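Local coordinates for enoyl-CoA hydratase/isomerase family protein (Pseudomonas syringae pv. tomato, PDB 3OT6), which probably catalyses the hydration or isomerisation of enoyl-CoA thioesters, as many members of the crotonase-like family do, although its own substrate is not established, at residues A[32-37]-A[80-85]; A[116-121]-A[191-196]. One frame throughout, in Å; residues are numbered along the deposited sequence.

Contact 1 of 2, residues A[32-37]-A[80-85]; sequences DVIIAF and VAQGST
Ile34 and Gly83 bring the two helices together, their CA atoms 6.6 Å apart. The short axes of 32-37 and 80-85 run in roughly the same direction, 27° from parallel, and approach to 10.0 Å. The tip of Ile34 rests on the backbone at Gly83: Ile34 CD1 lies 3.6 Å from Gly83 N and almost as near its CA. With CG1 beside the backbone N (chi1 -64°) and CD1 extended beyond it, the longer branch of Ile34 is carried across to helix 80-85. In this crotonase-family domain the contact joins helix 31-46, which follows the first beta hairpin, to helix 73-91. Helix 4-7 covers another side of the first through Val33 and Ala36, and helix 202-230 meets the second at Ala81 and Ser84. Gln82 passes obliquely over Ile34, its side chain extended beyond CG, and Ile35 brushes the end of that side chain loosely at the margin. The methyl that rests on Gly83 also touches the stem of Gln82, with Ile34 CD1 3.8 Å from Gln82 CB, while the shorter branch, Ile34 CG2, comes 3.9 Å from the backbone carbonyl oxygen Gln82 O.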
loop_
_atom_site.group_PDB
_atom_site.type_symbol
_atom_site.label_atom_id
_atom_site.label_comp_id
_atom_site.label_asym_id
_atom_site.label_seq_id
_atom_site.Cartn_x
_atom_site.Cartn_y
_atom_site.Cartn_z
ATOM N N ASP A 32 0.275 4.486 15.114
ATOM C CA ASP A 32 0.884 5.798 14.868
ATOM C C ASP A 32 1.209 5.977 13.392
ATOM O O ASP A 32 0.940 7.025 12.827
ATOM C CB ASP A 32 2.191 5.908 15.658
ATOM C CG ASP A 32 1.974 6.077 17.178
ATOM O OD1 ASP A 32 0.826 6.219 17.663
ATOM O OD2 ASP A 32 3.019 6.041 17.898
ATOM N N VAL A 33 1.753 4.934 12.752
ATOM C CA VAL A 33 2.028 4.996 11.320
ATOM C C VAL A 33 0.795 5.357 10.528
ATOM O O VAL A 33 0.875 6.196 9.662
ATOM C CB VAL A 33 2.709 3.743 10.790
ATOM C CG1 VAL A 33 2.712 3.726 9.292
ATOM C CG2 VAL A 33 4.165 3.693 11.296
ATOM N N ILE A 34 -0.356 4.813 10.878
ATOM C CA ILE A 34 -1.563 5.068 10.105
ATOM C C ILE A 34 -2.068 6.503 10.300
ATOM O O ILE A 34 -2.537 7.141 9.359
ATOM C CB ILE A 34 -2.655 4.023 10.434
ATOM C CG1 ILE A 34 -2.152 2.635 9.993
ATOM C CG2 ILE A 34 -3.981 4.391 9.771
ATOM C CD1 ILE A 34 -2.952 1.519 10.536
ATOM N N ILE A 35 -1.978 6.982 11.545
ATOM C CA ILE A 35 -2.295 8.336 11.876
ATOM C C ILE A 35 -1.348 9.291 11.099
ATOM O O ILE A 35 -1.787 10.269 10.470
ATOM C CB ILE A 35 -2.175 8.565 13.359
ATOM C CG1 ILE A 35 -3.316 7.826 14.094
ATOM C CG2 ILE A 35 -2.313 10.056 13.617
ATOM C CD1 ILE A 35 -3.175 7.813 15.579
ATOM N N ALA A 36 -0.063 8.989 11.112
ATOM C CA ALA A 36 0.884 9.786 10.351
ATOM C C ALA A 36 0.442 9.803 8.921
ATOM O O ALA A 36 0.399 10.882 8.347
ATOM C CB ALA A 36 2.315 9.244 10.481
ATOM N N PHE A 37 0.100 8.631 8.341
ATOM C CA PHE A 37 -0.285 8.501 6.912
ATOM C C PHE A 37 -1.520 9.322 6.599
ATOM O O PHE A 37 -1.548 10.021 5.614
ATOM C CB PHE A 37 -0.563 7.023 6.515
ATOM C CG PHE A 37 0.527 6.397 5.742
ATOM C CD1 PHE A 37 1.212 5.294 6.260
ATOM C CD2 PHE A 37 0.888 6.906 4.484
ATOM C CE1 PHE A 37 2.272 4.723 5.556
ATOM C CE2 PHE A 37 1.925 6.369 3.775
ATOM C CZ PHE A 37 2.648 5.264 4.312
ATOM N N VAL A 80 -6.292 -3.472 12.311
ATOM C CA VAL A 80 -6.536 -3.920 10.960
ATOM C C VAL A 80 -7.626 -3.076 10.376
ATOM O O VAL A 80 -7.578 -2.761 9.182
ATOM C CB VAL A 80 -6.894 -5.417 10.911
ATOM C CG1 VAL A 80 -7.646 -5.815 9.533
ATOM C CG2 VAL A 80 -5.662 -6.212 11.266
ATOM N N ALA A 81 -8.614 -2.692 11.180
ATOM C CA ALA A 81 -9.683 -1.789 10.646
ATOM C C ALA A 81 -9.112 -0.446 10.142
ATOM O O ALA A 81 -9.543 0.087 9.068
ATOM C CB ALA A 81 -10.833 -1.568 11.663
ATOM N N GLN A 82 -8.109 0.079 10.846
ATOM C CA GLN A 82 -7.541 1.383 10.486
ATOM C C GLN A 82 -6.732 1.203 9.233
ATOM O O GLN A 82 -6.723 2.038 8.345
ATOM C CB GLN A 82 -6.597 1.877 11.553
ATOM C CG GLN A 82 -7.099 2.426 12.849
ATOM C CD GLN A 82 -5.791 2.743 13.755
ATOM O OE1 GLN A 82 -5.373 1.876 14.568
ATOM N NE2 GLN A 82 -5.113 3.950 13.545
ATOM N N GLY A 83 -5.999 0.101 9.163
ATOM C CA GLY A 83 -5.128 -0.115 8.054
ATOM C C GLY A 83 -5.918 -0.384 6.769
ATOM O O GLY A 83 -5.492 0.065 5.672
ATOM N N SER A 84 -7.003 -1.163 6.878
ATOM C CA SER A 84 -7.909 -1.386 5.756
ATOM C C SER A 84 -8.627 -0.093 5.310
ATOM O O SER A 84 -8.838 0.112 4.095
ATOM C CB SER A 84 -8.968 -2.394 6.152
ATOM O OG SER A 84 -8.325 -3.606 6.467
ATOM N N THR A 85 -9.055 0.735 6.307
ATOM C CA THR A 85 -9.680 2.043 6.075
ATOM C C THR A 85 -8.676 2.928 5.297
ATOM O O THR A 85 -9.076 3.622 4.317
ATOM C CB THR A 85 -10.071 2.724 7.428
ATOM O OG1 THR A 85 -11.145 1.982 8.081
ATOM C CG2 THR A 85 -10.479 4.167 7.230
#

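Contact 2 of 2, residues A[116-121]-A[191-196]; sequences ADYRIG and LAVAAQ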
loop_
_atom_site.group_PDB
_atom_site.type_symbol
_atom_site.label_atom_id
_atom_site.label_comp_id
_atom_site.label_asym_id
_atom_site.label_seq_id
_atom_site.Cartn_x
_atom_site.Cartn_y
_atom_site.Cartn_z
ATOM N N ALA A 116 -2.927 1.518 -4.768
ATOM C CA ALA A 116 -2.339 2.704 -5.353
ATOM C C ALA A 116 -2.688 2.716 -6.852
ATOM O O ALA A 116 -3.245 1.733 -7.408
ATOM C CB ALA A 116 -0.793 2.638 -5.181
ATOM N N ASP A 117 -2.250 3.776 -7.522
ATOM C CA ASP A 117 -2.559 3.972 -8.936
ATOM C C ASP A 117 -1.490 3.465 -9.883
ATOM O O ASP A 117 -1.810 3.110 -11.007
ATOM C CB ASP A 117 -2.907 5.411 -9.163
ATOM C CG ASP A 117 -4.174 5.767 -8.423
ATOM O OD1 ASP A 117 -5.230 5.141 -8.796
ATOM O OD2 ASP A 117 -4.095 6.579 -7.446
ATOM N N TYR A 118 -0.248 3.423 -9.397
ATOM C CA TYR A 118 0.902 3.017 -10.159
ATOM C C TYR A 118 1.921 2.484 -9.116
ATOM O O TYR A 118 2.099 3.104 -8.019
ATOM C CB TYR A 118 1.530 4.227 -10.962
ATOM C CG TYR A 118 2.441 3.694 -12.053
ATOM C CD1 TYR A 118 1.938 3.447 -13.328
ATOM C CD2 TYR A 118 3.745 3.310 -11.775
ATOM C CE1 TYR A 118 2.722 2.875 -14.332
ATOM C CE2 TYR A 118 4.583 2.717 -12.794
ATOM C CZ TYR A 118 4.044 2.498 -14.056
ATOM O OH TYR A 118 4.755 1.908 -15.074
ATOM N N ARG A 119 2.626 1.396 -9.436
ATOM C CA ARG A 119 3.547 0.794 -8.448
ATOM C C ARG A 119 4.861 0.508 -9.077
ATOM O O ARG A 119 4.911 -0.116 -10.108
ATOM C CB ARG A 119 2.981 -0.517 -7.878
ATOM C CG ARG A 119 1.758 -0.352 -6.963
ATOM C CD ARG A 119 0.422 -0.314 -7.703
ATOM N NE ARG A 119 0.450 -1.169 -8.897
ATOM C CZ ARG A 119 0.119 -2.471 -8.908
ATOM N NH1 ARG A 119 -0.352 -3.070 -7.799
ATOM N NH2 ARG A 119 0.246 -3.173 -10.047
ATOM N N ILE A 120 5.946 0.904 -8.442
ATOM C CA ILE A 120 7.301 0.651 -8.989
ATOM C C ILE A 120 8.147 -0.012 -7.956
ATOM O O ILE A 120 8.192 0.435 -6.785
ATOM C CB ILE A 120 8.033 1.967 -9.390
ATOM C CG1 ILE A 120 7.136 2.789 -10.316
ATOM C CG2 ILE A 120 9.386 1.643 -10.083
ATOM C CD1 ILE A 120 7.773 4.157 -10.770
ATOM N N GLY A 121 8.812 -1.076 -8.350
ATOM C CA GLY A 121 9.673 -1.782 -7.399
ATOM C C GLY A 121 11.113 -1.774 -7.874
ATOM O O GLY A 121 11.391 -1.284 -8.953
ATOM N N LEU A 191 9.476 9.894 -10.328
ATOM C CA LEU A 191 9.259 11.233 -10.911
ATOM C C LEU A 191 8.907 11.187 -12.408
ATOM O O LEU A 191 8.104 11.987 -12.906
ATOM C CB LEU A 191 10.435 12.166 -10.609
ATOM C CG LEU A 191 10.632 12.386 -9.102
ATOM C CD1 LEU A 191 11.888 13.221 -8.823
ATOM C CD2 LEU A 191 9.416 13.058 -8.468
ATOM N N ALA A 192 9.461 10.243 -13.138
ATOM C CA ALA A 192 9.118 10.175 -14.527
ATOM C C ALA A 192 7.626 9.776 -14.771
ATOM O O ALA A 192 7.005 10.262 -15.725
ATOM C CB ALA A 192 10.076 9.222 -15.247
ATOM N N VAL A 193 7.086 8.863 -13.938
ATOM C CA VAL A 193 5.687 8.470 -13.970
ATOM C C VAL A 193 4.820 9.611 -13.460
ATOM O O VAL A 193 3.751 9.904 -14.011
ATOM C CB VAL A 193 5.439 7.231 -13.078
ATOM C CG1 VAL A 193 3.905 6.959 -12.936
ATOM C CG2 VAL A 193 6.122 6.023 -13.673
ATOM N N ALA A 194 5.260 10.253 -12.393
ATOM C CA ALA A 194 4.588 11.445 -11.920
ATOM C C ALA A 194 4.489 12.485 -13.044
ATOM O O ALA A 194 3.422 13.087 -13.219
ATOM C CB ALA A 194 5.299 12.004 -10.752
ATOM N N ALA A 195 5.572 12.671 -13.822
ATOM C CA ALA A 195 5.585 13.673 -14.863
ATOM C C ALA A 195 4.504 13.339 -15.873
ATOM O O ALA A 195 3.829 14.252 -16.363
ATOM C CB ALA A 195 7.003 13.789 -15.538
ATOM N N GLN A 196 4.328 12.045 -16.187
ATOM C CA GLN A 196 3.277 11.646 -17.142
ATOM C C GLN A 196 1.869 11.766 -16.552
ATOM O O GLN A 196 0.901 12.008 -17.280
ATOM C CB GLN A 196 3.496 10.237 -17.719
ATOM C CG GLN A 196 4.810 10.054 -18.533
ATOM C CD GLN A 196 4.896 11.005 -19.757
ATOM O OE1 GLN A 196 5.727 11.942 -19.793
ATOM N NE2 GLN A 196 4.002 10.783 -20.745
#
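One face of the Tyr118 ring is covered by Val193, whose CG1 sits 3.7 Å above the ring plane and displaced toward the rim; Ile120 CG1, a neighbour on the same strand, lies at the ring's edge in its plane. The methyl makes a CH-pi contact, Val193 CG1 being 3.9 Å from the centroid of the Tyr118 ring and 20° off its normal. This is helix-on-sheet packing in the crotonase fold: strand 118-122 belongs to the six-stranded mixed sheet, between the parallel strands 97-100 and 179-181, and helix 186-197 lies against one face of that sheet. The contact is made by apolar side chains and the tyrosine ring, with no hydrogen bond between the segments.

Tyr118 and Ile120, two residues apart on the strand, both direct their CB atoms toward the helix, and Val193 meets the pair with its two methyls. CG1, anti to the backbone N, lies nearest the base of the ring, 3.7 Å from Tyr118 CG. CG2 faces the outer part, 3.8 Å from Tyr118 CE2, and also serves Ile120. The tyrosine's first torsion (chi1 -163°) carries the ring out from the strand, and its second, near a right angle (chi2 91°), turns the face to Val193. Helix 186-197 also reaches the adjoining strand, where Val193 and Ala194 touch Ile98. On the strand's other side Arg119 forms a salt bridge with Asp178, whereas Asp117, just before the strand, is held by Arg213 and Lys209. The side chains of Ile120 and Val193 lie alongside one another with opposed directions, and their closest atoms, Ile120 CD1 and Val193 CG2, are 3.8 Å apart.

Both segments of contact 1 precede those of contact 2 in the chain, and the two contacts lie on opposite sides of the chain's centre. Their centres are 23 Å apart and their nearest atoms about 10 Å, so they do not touch. They share no helix or strand. The six-stranded sheet relates them: strand 50-54 comes between the two helices of contact 1 in sequence and strand 97-100 after them; in the sheet 97-100 lies beside 118-122, and 50-54 is the next strand beyond it. Contact 1 thus pairs two helices from the N-terminal part of the chain, whereas contact 2 brings helix 186-197, late in the chain, back onto the sheet, all within one crotonase-family domain.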